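Local structure of tRNA (guanine(26)-N(2))-dimethyltransferase (Pyrococcus horikoshii, 2DUL) at residues 142-147 with 201-206; 148-153 with 158-163; 132-137 with 228-233; 167-172 with 180-185. The protein catalyses the transfer of two methyl groups from S-adenosyl-L-methionine to the N2 atom of the guanine at position 26 of tRNA. All blocks are in the same frame, centred on the assembly; numbering follows the deposited sequence.

Contact 1: 142-147 with 201-206; sequences SPMEFL and VGVIAR
M144 and L147, one helical turn apart, meet V203 and I204 where two helices lie side by side on one face of the Rossmann-like sheet of a class I methyltransferase. The inner half of the contact is the buried one. The CB of L147 points at helix 192-209, and with CG anti to the backbone N (chi1 179°) its two methyls are divided between two partners. CD2 reaches backbone, 4.1 Å from I204 CA, and stands beside the CG1 methyl of V203. CD1 meets the side chain of I204 at about a right angle, 4.2 Å from I204 CG1. Branched apolar residues suit this place because both helices also rest on strand 158-164, L147 on L160 and I204 on V162, so apolar surface faces apolar surface.

The outer half belongs to M144, which is partly exposed. Its chain bends at both chi2 and chi3, curling the thioether toward the second helix, where it meets V203 tip to tip with CE 3.5 Å from V203 CG2. A flexible, unbranched side chain can span the wider backbone gap at this level, M144 CA to V203 CA being 9.0 Å against 7.4 Å from L147 CA to I204 CA. On the second helix, R206 is also partly exposed and uses its two terminal nitrogens on the carbonyls of Y182 and L183. The start of helix 144-153 is held by a side-chain cap: S142 OG accepts from M144 N at 3.2 Å with an N-H...O angle of 162°.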
loop_
_atom_site.group_PDB
_atom_site.type_symbol
_atom_site.label_atom_id
_atom_site.label_comp_id
_atom_site.label_asym_id
_atom_site.label_seq_id
_atom_site.Cartn_x
_atom_site.Cartn_y
_atom_site.Cartn_z
ATOM N N SER A 142 9.659 6.784 5.096
ATOM C CA SER A 142 8.329 7.251 5.488
ATOM C C SER A 142 7.694 8.254 4.520
ATOM O O SER A 142 8.368 9.121 3.976
ATOM C CB SER A 142 8.404 7.882 6.883
ATOM O OG SER A 142 7.146 8.390 7.291
ATOM N N PRO A 143 6.378 8.139 4.293
ATOM C CA PRO A 143 5.665 9.050 3.391
ATOM C C PRO A 143 4.969 10.159 4.178
ATOM O O PRO A 143 4.295 11.014 3.601
ATOM C CB PRO A 143 4.646 8.135 2.738
ATOM C CG PRO A 143 4.219 7.282 3.920
ATOM C CD PRO A 143 5.540 6.970 4.630
ATOM N N MET A 144 5.139 10.139 5.496
ATOM C CA MET A 144 4.466 11.098 6.364
ATOM C C MET A 144 4.755 12.579 6.141
ATOM O O MET A 144 3.883 13.413 6.380
ATOM C CB MET A 144 4.694 10.714 7.831
ATOM C CG MET A 144 4.096 9.359 8.195
ATOM S SD MET A 144 2.335 9.259 7.705
ATOM C CE MET A 144 1.596 10.618 8.701
ATOM N N GLU A 145 5.949 12.928 5.675
ATOM C CA GLU A 145 6.228 14.343 5.435
ATOM C C GLU A 145 5.501 14.848 4.176
ATOM O O GLU A 145 5.452 16.052 3.925
ATOM C CB GLU A 145 7.735 14.579 5.297
ATOM C CG GLU A 145 8.350 13.981 4.049
ATOM C CD GLU A 145 9.869 14.063 4.039
ATOM O OE1 GLU A 145 10.401 15.182 4.197
ATOM O OE2 GLU A 145 10.524 13.009 3.873
ATOM N N PHE A 146 4.916 13.928 3.406
ATOM C CA PHE A 146 4.218 14.287 2.167
ATOM C C PHE A 146 2.714 13.983 2.163
ATOM O O PHE A 146 1.991 14.423 1.263
ATOM C CB PHE A 146 4.838 13.537 0.974
ATOM C CG PHE A 146 6.322 13.743 0.818
ATOM C CD1 PHE A 146 6.830 14.968 0.386
ATOM C CD2 PHE A 146 7.210 12.712 1.106
ATOM C CE1 PHE A 146 8.204 15.163 0.244
ATOM C CE2 PHE A 146 8.590 12.894 0.968
ATOM C CZ PHE A 146 9.088 14.120 0.538
ATOM N N LEU A 147 2.251 13.229 3.154
ATOM C CA LEU A 147 0.853 12.819 3.213
ATOM C C LEU A 147 -0.206 13.914 3.254
ATOM O O LEU A 147 -1.193 13.851 2.510
ATOM C CB LEU A 147 0.627 11.882 4.401
ATOM C CG LEU A 147 -0.824 11.410 4.568
ATOM C CD1 LEU A 147 -1.231 10.555 3.373
ATOM C CD2 LEU A 147 -0.967 10.609 5.866
ATOM N N VAL A 201 -2.992 2.578 7.024
ATOM C CA VAL A 201 -4.311 2.946 6.515
ATOM C C VAL A 201 -4.971 3.909 7.492
ATOM O O VAL A 201 -5.570 4.908 7.090
ATOM C CB VAL A 201 -5.216 1.707 6.341
ATOM C CG1 VAL A 201 -6.618 2.140 5.907
ATOM C CG2 VAL A 201 -4.600 0.759 5.300
ATOM N N GLY A 202 -4.841 3.599 8.778
ATOM C CA GLY A 202 -5.427 4.429 9.812
ATOM C C GLY A 202 -4.929 5.865 9.853
ATOM O O GLY A 202 -5.710 6.779 10.122
ATOM N N VAL A 203 -3.645 6.081 9.590
ATOM C CA VAL A 203 -3.113 7.442 9.623
ATOM C C VAL A 203 -3.598 8.247 8.412
ATOM O O VAL A 203 -3.838 9.452 8.510
ATOM C CB VAL A 203 -1.556 7.450 9.689
ATOM C CG1 VAL A 203 -0.961 7.105 8.333
ATOM C CG2 VAL A 203 -1.067 8.820 10.186
ATOM N N ILE A 204 -3.757 7.574 7.278
ATOM C CA ILE A 204 -4.253 8.233 6.076
ATOM C C ILE A 204 -5.692 8.681 6.356
ATOM O O ILE A 204 -6.073 9.811 6.043
ATOM C CB ILE A 204 -4.262 7.277 4.857
ATOM C CG1 ILE A 204 -2.831 6.876 4.495
ATOM C CG2 ILE A 204 -4.922 7.964 3.658
ATOM C CD1 ILE A 204 -2.753 5.801 3.426
ATOM N N ALA A 205 -6.472 7.790 6.962
ATOM C CA ALA A 205 -7.862 8.091 7.297
ATOM C C ALA A 205 -7.956 9.270 8.263
ATOM O O ALA A 205 -8.799 10.151 8.104
ATOM C CB ALA A 205 -8.533 6.858 7.910
ATOM N N ARG A 206 -7.094 9.281 9.273
ATOM C CA ARG A 206 -7.110 10.356 10.260
ATOM C C ARG A 206 -6.708 11.701 9.666
ATOM O O ARG A 206 -7.363 12.701 9.940
ATOM C CB ARG A 206 -6.220 10.004 11.461
ATOM C CG ARG A 206 -6.860 8.966 12.397
ATOM C CD ARG A 206 -5.978 8.653 13.597
ATOM N NE ARG A 206 -4.807 7.884 13.194
ATOM C CZ ARG A 206 -3.662 7.852 13.868
ATOM N NH1 ARG A 206 -3.528 8.551 14.985
ATOM N NH2 ARG A 206 -2.651 7.122 13.416
#

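Contact 2: 148-153 with 158-163; sequences DTALRS and GILGVT
A150 and L151 pack on L160 in a small, wholly apolar helix-on-sheet contact, within the beta-alpha-beta crossover that leads from strand 132-137 through helix 144-153 to the parallel neighbouring strand 158-164. L160 carries the strand's side of it. Its CB points at the helix, and a chi1 near 180° (-170°) extends the isobutyl group so that its two methyls part to meet two different residues. CD1 touches the methyl of A150, 3.9 Å from A150 CB. CD2 is 4.0 Å from L151 CD2, the two leucine side chains crossing at about a right angle.

Alanine suits position 150 because it faces the sheet directly: with a single methyl there, its CA can lie 7.9 Å from L160 CA. L151 starts out along the side of the helix, and its longer chain brings CD2 back to the strand.

D148, T149 and R152 take no part in the contact with L160; instead they bond among themselves and to other parts of the chain. R152 NH2 makes a salt bridge to D148 OD2 one turn earlier, 3.2 Å long; D148 OD2 lies in the guanidinium plane of R152, whereas the nitrogen approaches OD2 from 41° above the carboxylate plane. D148 has a second cationic partner in K210, and T149 OG1 bonds to N122.

On the sheet side the packing extends past L160, with A150 also on L137 of strand 132-137 and L151 on L233 of strand 226-235, while Y207 and A208 of helix 192-209 also touch L151.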
loop_
_atom_site.group_PDB
_atom_site.type_symbol
_atom_site.label_atom_id
_atom_site.label_comp_id
_atom_site.label_asym_id
_atom_site.label_seq_id
_atom_site.Cartn_x
_atom_site.Cartn_y
_atom_site.Cartn_z
ATOM N N ASP A 148 -0.024 14.907 4.120
ATOM C CA ASP A 148 -1.033 15.956 4.228
ATOM C C ASP A 148 -1.212 16.730 2.927
ATOM O O ASP A 148 -2.340 17.026 2.520
ATOM C CB ASP A 148 -0.703 16.922 5.367
ATOM C CG ASP A 148 -1.870 17.840 5.692
ATOM O OD1 ASP A 148 -2.940 17.318 6.070
ATOM O OD2 ASP A 148 -1.724 19.071 5.565
ATOM N N THR A 149 -0.108 17.050 2.264
ATOM C CA THR A 149 -0.195 17.787 1.010
ATOM C C THR A 149 -0.800 16.919 -0.093
ATOM O O THR A 149 -1.567 17.408 -0.923
ATOM C CB THR A 149 1.189 18.314 0.574
ATOM O OG1 THR A 149 1.758 19.084 1.642
ATOM C CG2 THR A 149 1.059 19.219 -0.659
ATOM N N ALA A 150 -0.473 15.629 -0.105
ATOM C CA ALA A 150 -1.038 14.751 -1.122
ATOM C C ALA A 150 -2.558 14.708 -0.961
ATOM O O ALA A 150 -3.294 14.630 -1.946
ATOM C CB ALA A 150 -0.458 13.346 -0.999
ATOM N N LEU A 151 -3.020 14.766 0.283
ATOM C CA LEU A 151 -4.448 14.724 0.570
ATOM C C LEU A 151 -5.175 15.980 0.096
ATOM O O LEU A 151 -6.405 15.997 0.026
ATOM C CB LEU A 151 -4.682 14.506 2.067
ATOM C CG LEU A 151 -4.470 13.063 2.526
ATOM C CD1 LEU A 151 -4.422 12.992 4.048
ATOM C CD2 LEU A 151 -5.604 12.189 1.979
ATOM N N ARG A 152 -4.415 17.027 -0.223
ATOM C CA ARG A 152 -4.990 18.270 -0.728
ATOM C C ARG A 152 -4.807 18.367 -2.249
ATOM O O ARG A 152 -5.591 19.023 -2.933
ATOM C CB ARG A 152 -4.340 19.487 -0.049
ATOM C CG ARG A 152 -4.894 19.806 1.338
ATOM C CD ARG A 152 -4.222 21.022 1.974
ATOM N NE ARG A 152 -2.985 20.658 2.663
ATOM C CZ ARG A 152 -1.761 20.956 2.244
ATOM N NH1 ARG A 152 -1.577 21.642 1.123
ATOM N NH2 ARG A 152 -0.712 20.543 2.941
ATOM N N SER A 153 -3.774 17.704 -2.765
ATOM C CA SER A 153 -3.465 17.708 -4.196
ATOM C C SER A 153 -4.333 16.730 -5.005
ATOM O O SER A 153 -4.630 16.975 -6.177
ATOM C CB SER A 153 -1.984 17.369 -4.403
ATOM O OG SER A 153 -1.600 17.498 -5.767
ATOM N N GLY A 158 -10.386 11.358 -5.455
ATOM C CA GLY A 158 -9.192 10.791 -6.049
ATOM C C GLY A 158 -8.706 9.513 -5.397
ATOM O O GLY A 158 -9.293 9.014 -4.431
ATOM N N ILE A 159 -7.612 8.984 -5.931
ATOM C CA ILE A 159 -7.026 7.759 -5.422
ATOM C C ILE A 159 -5.630 8.068 -4.925
ATOM O O ILE A 159 -4.881 8.800 -5.568
ATOM C CB ILE A 159 -6.911 6.692 -6.523
ATOM C CG1 ILE A 159 -8.294 6.413 -7.110
ATOM C CG2 ILE A 159 -6.272 5.434 -5.959
ATOM C CD1 ILE A 159 -8.250 5.693 -8.436
ATOM N N LEU A 160 -5.284 7.518 -3.771
ATOM C CA LEU A 160 -3.964 7.748 -3.223
ATOM C C LEU A 160 -3.237 6.429 -3.029
ATOM O O LEU A 160 -3.771 5.498 -2.432
ATOM C CB LEU A 160 -4.069 8.491 -1.887
ATOM C CG LEU A 160 -2.784 9.032 -1.254
ATOM C CD1 LEU A 160 -2.101 10.002 -2.217
ATOM C CD2 LEU A 160 -3.129 9.742 0.060
ATOM N N GLY A 161 -2.021 6.355 -3.552
ATOM C CA GLY A 161 -1.216 5.159 -3.392
ATOM C C GLY A 161 -0.078 5.558 -2.478
ATOM O O GLY A 161 0.658 6.498 -2.776
ATOM N N VAL A 162 0.070 4.864 -1.357
ATOM C CA VAL A 162 1.122 5.203 -0.414
ATOM C C VAL A 162 1.963 3.992 -0.050
ATOM O O VAL A 162 1.438 2.900 0.169
ATOM C CB VAL A 162 0.530 5.782 0.895
ATOM C CG1 VAL A 162 1.644 6.339 1.765
ATOM C CG2 VAL A 162 -0.511 6.855 0.576
ATOM N N THR A 163 3.272 4.194 0.009
ATOM C CA THR A 163 4.189 3.129 0.377
ATOM C C THR A 163 5.052 3.582 1.546
ATOM O O THR A 163 5.492 4.729 1.598
ATOM C CB THR A 163 5.132 2.747 -0.783
ATOM O OG1 THR A 163 4.364 2.293 -1.902
ATOM C CG2 THR A 163 6.076 1.628 -0.348
#

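Contact 3: 132-137 with 228-233; sequences FHFIDL and RAFVKL
F134 and D136 face F230 and R228 across strand 158-164, which runs between the two segments in the sheet. The segments point in opposite directions without pairing directly, D136 CA and F230 CA being 8.9 Å apart, and only side chains span the gap. They do so over G161 of the middle strand, whose lack of a side chain lets them meet above it.

The carboxylate of D136, swung trans to the backbone N (chi1 -163°), is gripped end-on by R228. R228 NH2 bonds D136 OD1 at 2.9 Å on its syn side, a fairly straight bond of 163°. R228 NH1 bonds D136 OD2 at 2.8 Å, also syn but more bent. Carboxylate and guanidinium planes are 23° apart, so the fork is slightly twisted. The R228 chain bends at chi2 to arrive there, and F230 CZ lies over one face of the R228 guanidinium, toward its rim, 3.2 Å above the plane. Alongside, F134 CE1 comes to the edge of the F230 ring, 4.4 Å from F230 CD2.

D136 OD1 also forms a salt bridge with R61, a predicted S-adenosyl-L-methionine residue whose NH2 lies close to that of R228. An alanine in place of D136 would probably leave the buried guanidinium of R228 without its countercharge and R61 without a salt-bridge partner. One carboxylate thus lies between two like charges and probably offsets their repulsion, consistent with D136 positioning R61 from the second shell.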
loop_
_atom_site.group_PDB
_atom_site.type_symbol
_atom_site.label_atom_id
_atom_site.label_comp_id
_atom_site.label_asym_id
_atom_site.label_seq_id
_atom_site.Cartn_x
_atom_site.Cartn_y
_atom_site.Cartn_z
ATOM N N PHE A 132 -5.001 15.935 -9.165
ATOM C CA PHE A 132 -4.759 14.571 -9.622
ATOM C C PHE A 132 -5.814 13.528 -9.288
ATOM O O PHE A 132 -6.362 13.513 -8.188
ATOM C CB PHE A 132 -3.406 14.070 -9.093
ATOM C CG PHE A 132 -2.240 14.917 -9.512
ATOM C CD1 PHE A 132 -1.732 15.893 -8.662
ATOM C CD2 PHE A 132 -1.672 14.757 -10.771
ATOM C CE1 PHE A 132 -0.673 16.708 -9.062
ATOM C CE2 PHE A 132 -0.613 15.564 -11.185
ATOM C CZ PHE A 132 -0.112 16.542 -10.329
ATOM N N HIS A 133 -6.079 12.645 -10.249
ATOM C CA HIS A 133 -7.028 11.555 -10.061
ATOM C C HIS A 133 -6.311 10.453 -9.281
ATOM O O HIS A 133 -6.939 9.630 -8.622
ATOM C CB HIS A 133 -7.495 11.013 -11.416
ATOM C CG HIS A 133 -8.322 11.983 -12.200
ATOM N ND1 HIS A 133 -9.568 12.403 -11.784
ATOM C CD2 HIS A 133 -8.074 12.634 -13.361
ATOM C CE1 HIS A 133 -10.052 13.271 -12.654
ATOM N NE2 HIS A 133 -9.165 13.429 -13.621
ATOM N N PHE A 134 -4.986 10.438 -9.376
ATOM C CA PHE A 134 -4.191 9.445 -8.664
ATOM C C PHE A 134 -2.807 9.988 -8.361
ATOM O O PHE A 134 -2.166 10.597 -9.215
ATOM C CB PHE A 134 -4.053 8.149 -9.479
ATOM C CG PHE A 134 -3.075 7.152 -8.883
ATOM C CD1 PHE A 134 -3.310 6.575 -7.635
ATOM C CD2 PHE A 134 -1.910 6.809 -9.564
ATOM C CE1 PHE A 134 -2.391 5.670 -7.073
ATOM C CE2 PHE A 134 -0.987 5.905 -9.010
ATOM C CZ PHE A 134 -1.230 5.336 -7.764
ATOM N N ILE A 135 -2.364 9.779 -7.128
ATOM C CA ILE A 135 -1.036 10.205 -6.709
ATOM C C ILE A 135 -0.375 8.984 -6.090
ATOM O O ILE A 135 -0.979 8.301 -5.265
ATOM C CB ILE A 135 -1.085 11.338 -5.644
ATOM C CG1 ILE A 135 -1.618 12.631 -6.264
ATOM C CG2 ILE A 135 0.318 11.574 -5.071
ATOM C CD1 ILE A 135 -1.708 13.800 -5.277
ATOM N N ASP A 136 0.852 8.696 -6.503
ATOM C CA ASP A 136 1.588 7.566 -5.952
ATOM C C ASP A 136 2.778 8.120 -5.166
ATOM O O ASP A 136 3.674 8.740 -5.730
ATOM C CB ASP A 136 2.065 6.633 -7.071
ATOM C CG ASP A 136 2.466 5.254 -6.553
ATOM O OD1 ASP A 136 2.588 4.320 -7.375
ATOM O OD2 ASP A 136 2.654 5.105 -5.326
ATOM N N LEU A 137 2.747 7.915 -3.855
ATOM C CA LEU A 137 3.798 8.373 -2.954
ATOM C C LEU A 137 4.691 7.199 -2.610
ATOM O O LEU A 137 4.287 6.312 -1.852
ATOM C CB LEU A 137 3.198 8.919 -1.656
ATOM C CG LEU A 137 2.383 10.207 -1.684
ATOM C CD1 LEU A 137 2.001 10.582 -0.246
ATOM C CD2 LEU A 137 3.213 11.322 -2.325
ATOM N N ARG A 228 2.090 -1.165 1.679
ATOM C CA ARG A 228 1.416 -0.510 0.564
ATOM C C ARG A 228 -0.069 -0.287 0.846
ATOM O O ARG A 228 -0.759 -1.183 1.329
ATOM C CB ARG A 228 1.539 -1.390 -0.684
ATOM C CG ARG A 228 2.301 -0.804 -1.855
ATOM C CD ARG A 228 1.672 0.473 -2.384
ATOM N NE ARG A 228 2.036 0.706 -3.780
ATOM C CZ ARG A 228 2.064 1.902 -4.360
ATOM N NH1 ARG A 228 1.759 2.989 -3.663
ATOM N NH2 ARG A 228 2.381 2.009 -5.644
ATOM N N ALA A 229 -0.567 0.898 0.516
ATOM C CA ALA A 229 -1.977 1.194 0.730
ATOM C C ALA A 229 -2.563 2.016 -0.405
ATOM O O ALA A 229 -2.069 3.103 -0.719
ATOM C CB ALA A 229 -2.166 1.936 2.053
ATOM N N PHE A 230 -3.612 1.482 -1.023
ATOM C CA PHE A 230 -4.310 2.176 -2.094
ATOM C C PHE A 230 -5.686 2.527 -1.539
ATOM O O PHE A 230 -6.446 1.635 -1.156
ATOM C CB PHE A 230 -4.483 1.281 -3.328
ATOM C CG PHE A 230 -3.197 0.935 -4.021
ATOM C CD1 PHE A 230 -2.588 -0.298 -3.815
ATOM C CD2 PHE A 230 -2.594 1.847 -4.882
ATOM C CE1 PHE A 230 -1.392 -0.625 -4.458
ATOM C CE2 PHE A 230 -1.395 1.534 -5.532
ATOM C CZ PHE A 230 -0.792 0.295 -5.320
ATOM N N VAL A 231 -6.004 3.815 -1.485
ATOM C CA VAL A 231 -7.297 4.237 -0.969
ATOM C C VAL A 231 -8.042 5.150 -1.920
ATOM O O VAL A 231 -7.441 5.872 -2.720
ATOM C CB VAL A 231 -7.157 4.954 0.405
ATOM C CG1 VAL A 231 -6.526 4.011 1.412
ATOM C CG2 VAL A 231 -6.332 6.216 0.262
ATOM N N LYS A 232 -9.365 5.093 -1.830
ATOM C CA LYS A 232 -10.247 5.912 -2.647
ATOM C C LYS A 232 -10.827 6.969 -1.717
ATOM O O LYS A 232 -11.482 6.641 -0.729
ATOM C CB LYS A 232 -11.384 5.061 -3.222
ATOM C CG LYS A 232 -12.426 5.855 -4.012
ATOM C CD LYS A 232 -11.863 6.392 -5.321
ATOM C CE LYS A 232 -12.978 6.969 -6.190
ATOM N NZ LYS A 232 -12.490 7.503 -7.487
ATOM N N LEU A 233 -10.579 8.234 -2.023
ATOM C CA LEU A 233 -11.088 9.314 -1.193
ATOM C C LEU A 233 -12.599 9.461 -1.386
ATOM O O LEU A 233 -13.105 9.341 -2.503
ATOM C CB LEU A 233 -10.367 10.622 -1.542
ATOM C CG LEU A 233 -8.851 10.577 -1.301
ATOM C CD1 LEU A 233 -8.217 11.890 -1.721
ATOM C CD2 LEU A 233 -8.568 10.308 0.169
#

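Contact 4: 167-172 with 180-185; sequences GAPLCG and RKYLAV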
loop_
_atom_site.group_PDB
_atom_site.type_symbol
_atom_site.label_atom_id
_atom_site.label_comp_id
_atom_site.label_asym_id
_atom_site.label_seq_id
_atom_site.Cartn_x
_atom_site.Cartn_y
_atom_site.Cartn_z
ATOM N N GLY A 167 9.932 -0.296 7.855
ATOM C CA GLY A 167 9.003 -1.047 8.678
ATOM C C GLY A 167 9.434 -1.189 10.126
ATOM O O GLY A 167 8.775 -1.876 10.902
ATOM N N ALA A 168 10.540 -0.546 10.494
ATOM C CA ALA A 168 11.034 -0.616 11.865
ATOM C C ALA A 168 10.021 0.001 12.830
ATOM O O ALA A 168 9.727 -0.569 13.882
ATOM C CB ALA A 168 12.378 0.098 11.980
ATOM N N PRO A 169 9.476 1.182 12.490
ATOM C CA PRO A 169 8.503 1.772 13.409
ATOM C C PRO A 169 7.129 1.111 13.288
ATOM O O PRO A 169 6.435 0.930 14.284
ATOM C CB PRO A 169 8.498 3.245 13.002
ATOM C CG PRO A 169 8.729 3.176 11.532
ATOM C CD PRO A 169 9.813 2.123 11.405
ATOM N N LEU A 170 6.748 0.728 12.072
ATOM C CA LEU A 170 5.448 0.097 11.861
ATOM C C LEU A 170 5.351 -1.321 12.423
ATOM O O LEU A 170 4.255 -1.808 12.711
ATOM C CB LEU A 170 5.093 0.096 10.371
ATOM C CG LEU A 170 4.794 1.481 9.788
ATOM C CD1 LEU A 170 4.552 1.375 8.292
ATOM C CD2 LEU A 170 3.576 2.076 10.487
ATOM N N CYS A 171 6.488 -1.989 12.581
ATOM C CA CYS A 171 6.472 -3.341 13.117
ATOM C C CYS A 171 6.768 -3.407 14.605
ATOM O O CYS A 171 6.879 -4.492 15.171
ATOM C CB CYS A 171 7.435 -4.238 12.346
ATOM S SG CYS A 171 6.605 -5.134 11.029
ATOM N N GLY A 172 6.899 -2.244 15.235
ATOM C CA GLY A 172 7.145 -2.212 16.665
ATOM C C GLY A 172 8.583 -2.200 17.155
ATOM O O GLY A 172 8.809 -2.050 18.354
ATOM N N ARG A 180 5.940 9.151 16.870
ATOM C CA ARG A 180 6.226 10.429 16.228
ATOM C C ARG A 180 5.733 10.526 14.788
ATOM O O ARG A 180 5.135 11.531 14.400
ATOM C CB ARG A 180 7.734 10.729 16.238
ATOM C CG ARG A 180 8.369 10.896 17.624
ATOM C CD ARG A 180 9.667 11.701 17.534
ATOM N NE ARG A 180 10.582 11.154 16.534
ATOM C CZ ARG A 180 11.337 10.071 16.707
ATOM N NH1 ARG A 180 11.306 9.404 17.852
ATOM N NH2 ARG A 180 12.112 9.640 15.719
ATOM N N LYS A 181 5.984 9.488 13.996
ATOM C CA LYS A 181 5.602 9.498 12.590
ATOM C C LYS A 181 4.152 9.138 12.286
ATOM O O LYS A 181 3.498 9.808 11.478
ATOM C CB LYS A 181 6.514 8.555 11.793
ATOM C CG LYS A 181 8.002 8.885 11.884
ATOM C CD LYS A 181 8.845 7.833 11.177
ATOM C CE LYS A 181 10.336 8.039 11.440
ATOM N NZ LYS A 181 10.829 9.317 10.859
ATOM N N TYR A 182 3.659 8.085 12.932
ATOM C CA TYR A 182 2.307 7.594 12.689
ATOM C C TYR A 182 1.275 7.848 13.774
ATOM O O TYR A 182 0.111 7.479 13.609
ATOM C CB TYR A 182 2.373 6.094 12.386
ATOM C CG TYR A 182 3.229 5.807 11.179
ATOM C CD1 TYR A 182 2.738 6.022 9.894
ATOM C CD2 TYR A 182 4.554 5.377 11.317
ATOM C CE1 TYR A 182 3.534 5.821 8.773
ATOM C CE2 TYR A 182 5.366 5.172 10.192
ATOM C CZ TYR A 182 4.843 5.400 8.927
ATOM O OH TYR A 182 5.618 5.230 7.807
ATOM N N LEU A 183 1.690 8.474 14.870
ATOM C CA LEU A 183 0.791 8.766 15.980
ATOM C C LEU A 183 -0.031 7.530 16.371
ATOM O O LEU A 183 -1.259 7.586 16.504
ATOM C CB LEU A 183 -0.127 9.943 15.609
ATOM C CG LEU A 183 0.621 11.261 15.354
ATOM C CD1 LEU A 183 -0.357 12.339 14.893
ATOM C CD2 LEU A 183 1.342 11.701 16.634
ATOM N N ALA A 184 0.661 6.411 16.554
ATOM C CA ALA A 184 0.023 5.153 16.925
ATOM C C ALA A 184 1.029 4.272 17.667
ATOM O O ALA A 184 2.238 4.385 17.447
ATOM C CB ALA A 184 -0.483 4.429 15.668
ATOM N N VAL A 185 0.515 3.411 18.545
ATOM C CA VAL A 185 1.326 2.480 19.326
ATOM C C VAL A 185 1.372 1.152 18.559
ATOM O O VAL A 185 0.354 0.467 18.415
ATOM C CB VAL A 185 0.702 2.245 20.731
ATOM C CG1 VAL A 185 1.574 1.300 21.544
ATOM C CG2 VAL A 185 0.538 3.582 21.460
#
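L170 lies across one face of the Y182 ring, and P169 reaches the edge of the same ring. The leucine makes the CH-pi contact: its CD2 sits 3.6 Å from the ring centroid of Y182 and only 14° off the ring normal, so the methyl is practically centred on the aromatic face. The staggered, extended side chain of L170 explains this. With CG anti to the carbonyl carbon (chi1 -69°) and chi2 extended, the branch carries CD2 over the ring and CD1 toward the phenolic end, 4.0 Å from Y182 OH. In Y182 a chi2 of -78° turns the flat of the ring to L170 and its CE2 edge to P169, and the ring crosses the leucine at about a right angle. P169 CG, on a ring puckered C-gamma endo, meets the rim, 4.1 Å from Y182 CE2.

These residues join two short helices that follow strand 158-164, the first of them weakly bonded, and the residue that first leaves helical angles after each, G172 and L183, has positive phi. G172 belongs to a Schellman motif, at backbone angles where a CB would be jammed against the preceding carbonyl O, so glycine fits.

A serine in place of Y182 would probably open a gap beneath L170 CD2 and leave the leucine side chain freer to turn, with P169 CG losing an apolar neighbour as well. I199 of helix 192-209 and A164 of the preceding strand each touch both L170 and Y182.

How the contacts relate
Contacts 2 and 3 interlock most closely, their centres about 5 Å apart: G161 N and O make probable hydrogen bonds to I135 O and L137 N. They occupy opposite faces of strand 158-164, L160 facing the helices and T163 lying beside R228. Contact 1 shares helix 144-153 with contact 2, about 9 Å between centres, and P143 packs on V162. R206 ties contact 1 to contact 4, which is farthest from contact 3, about 21 Å between centres. The predicted S-adenosyl-L-methionine site is nearest contact 3, the side chains of D136 and R61 being about 3 Å apart; those of A150 and A121 are about 8 Å apart.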